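Glycoside Hydrolase Family 43_12 (Metagenome, PDB 7JVH) probably hydrolyses xylan- or arabinan-derived glycosides, as a family 43 glycoside hydrolase carrying a C-terminal beta-sandwich domain. Local coordinates at residues A[435-440]-A[558-563]. Numbering follows the deposited sequence.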
# COMPACT_ATOMS: atom_id res chain seq x y z
N PHE A 435 -0.84 5.94 -12.02
CA PHE A 435 0.27 5.18 -11.49
C PHE A 435 -0.11 3.74 -11.16
O PHE A 435 -1.24 3.44 -10.77
CB PHE A 435 0.82 5.83 -10.22
CG PHE A 435 1.65 7.06 -10.47
CD1 PHE A 435 2.87 6.98 -11.13
CD2 PHE A 435 1.21 8.31 -10.03
CE1 PHE A 435 3.63 8.10 -11.35
CE2 PHE A 435 1.97 9.44 -10.25
CZ PHE A 435 3.18 9.35 -10.90
N HIS A 436 0.90 2.87 -11.31
CA HIS A 436 0.84 1.46 -11.01
C HIS A 436 1.97 1.23 -10.03
O HIS A 436 3.09 1.70 -10.26
CB HIS A 436 1.06 0.66 -12.29
CG HIS A 436 0.88 -0.82 -12.12
ND1 HIS A 436 1.78 -1.61 -11.44
CD2 HIS A 436 -0.10 -1.65 -12.54
CE1 HIS A 436 1.36 -2.86 -11.46
NE2 HIS A 436 0.22 -2.91 -12.12
N ARG A 437 1.69 0.51 -8.94
CA ARG A 437 2.68 0.19 -7.93
C ARG A 437 3.80 -0.64 -8.53
O ARG A 437 3.56 -1.50 -9.39
CB ARG A 437 2.04 -0.58 -6.78
CG ARG A 437 1.06 0.23 -5.95
CD ARG A 437 0.22 -0.71 -5.12
NE ARG A 437 -0.74 -0.09 -4.21
CZ ARG A 437 -1.90 0.46 -4.58
NH1 ARG A 437 -2.26 0.54 -5.86
NH2 ARG A 437 -2.71 0.95 -3.67
N GLN A 438 5.04 -0.36 -8.11
CA GLN A 438 6.18 -1.21 -8.42
C GLN A 438 6.03 -2.47 -7.56
O GLN A 438 6.22 -2.43 -6.33
CB GLN A 438 7.50 -0.51 -8.14
CG GLN A 438 8.72 -1.37 -8.39
CD GLN A 438 10.03 -0.59 -8.53
OE1 GLN A 438 10.03 0.64 -8.55
NE2 GLN A 438 11.14 -1.30 -8.64
N GLN A 439 5.68 -3.58 -8.22
CA GLN A 439 5.40 -4.84 -7.54
C GLN A 439 6.60 -5.77 -7.46
O GLN A 439 6.53 -6.81 -6.82
CB GLN A 439 4.22 -5.55 -8.20
CG GLN A 439 2.90 -4.83 -7.93
CD GLN A 439 1.71 -5.57 -8.50
OE1 GLN A 439 1.52 -5.62 -9.70
NE2 GLN A 439 0.89 -6.13 -7.63
N HIS A 440 7.71 -5.38 -8.10
CA HIS A 440 8.91 -6.20 -8.22
C HIS A 440 10.15 -5.33 -8.12
O HIS A 440 10.12 -4.13 -8.46
CB HIS A 440 8.94 -6.89 -9.59
CG HIS A 440 7.74 -7.73 -9.87
ND1 HIS A 440 6.54 -7.19 -10.29
CD2 HIS A 440 7.54 -9.07 -9.77
CE1 HIS A 440 5.66 -8.17 -10.44
NE2 HIS A 440 6.25 -9.31 -10.14
N GLY A 558 5.95 2.57 -1.36
CA GLY A 558 6.76 2.00 -2.43
C GLY A 558 6.73 2.88 -3.69
O GLY A 558 5.85 3.68 -3.88
N ALA A 559 7.71 2.67 -4.56
CA ALA A 559 7.79 3.36 -5.84
C ALA A 559 6.59 3.03 -6.72
O ALA A 559 5.93 2.00 -6.53
CB ALA A 559 9.09 3.02 -6.56
N LEU A 560 6.35 3.91 -7.69
CA LEU A 560 5.25 3.81 -8.63
C LEU A 560 5.81 3.99 -10.03
O LEU A 560 6.85 4.60 -10.22
CB LEU A 560 4.21 4.91 -8.36
CG LEU A 560 3.66 4.98 -6.93
CD1 LEU A 560 2.94 6.29 -6.71
CD2 LEU A 560 2.72 3.81 -6.63
N VAL A 561 5.11 3.44 -11.02
CA VAL A 561 5.41 3.65 -12.41
C VAL A 561 4.09 3.99 -13.10
O VAL A 561 3.06 3.42 -12.80
CB VAL A 561 6.10 2.41 -13.05
CG1 VAL A 561 5.16 1.21 -13.12
CG2 VAL A 561 6.64 2.75 -14.44
N GLY A 562 4.13 4.97 -14.00
CA GLY A 562 2.94 5.39 -14.68
C GLY A 562 3.18 6.40 -15.80
O GLY A 562 4.33 6.68 -16.14
N MSE A 563 2.08 6.92 -16.34
CA MSE A 563 2.13 7.92 -17.38
C MSE A 563 1.54 9.22 -16.83
O MSE A 563 0.68 9.21 -15.96
CB MSE A 563 1.44 7.40 -18.65
CG MSE A 563 -0.00 6.99 -18.49
SE MSE A 563 -0.47 5.22 -19.29
CE MSE A 563 -1.16 4.25 -17.75
O HOH W 1 4.85 -0.09 -4.72
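Strands 435-437 and 560-563 pair antiparallel, with His-436 and Val-561 as the hydrogen-bonded pair: His-436 N donates to Val-561 O (2.7 Å), Val-561 N returns a nearly straight bond to His-436 O (173°), and beyond the strand end Gln-438 N reaches Ala-559 O (3.0 Å). A water donating to both Gln-438 O and Ala-559 O bridges the two segments beyond the strand pairing. Leu-560 straddles its neighbours: CD1 lies over one face of the Phe-435 ring, CB meets Phe-435 CD1 at 3.7 Å, and CD2 rests against Arg-437 CA at 3.8 Å. Gly-562, paired with Phe-435, carries no CB, and the ring packs directly against its backbone, Phe-435 CD1 3.7 Å from Gly-562 N. With CG anti to the backbone N (chi1 177°) and the chain extended beyond it, Gln-438 brings OE1 to 3.2 Å from Ala-559 CB; Tyr-526 bonds that oxygen, while NE2 binds His-440 O in the amide plane, so both ends of the amide are held. His-436 turns back to its own strand, ND1 bonding Arg-437 O, and Arg-437 NE binds Cys-60 O in the family 43 region. This pairing sets strand 433-437 beside the C-terminal strand 560-566 in one sheet of the concanavalin A-like beta-sandwich.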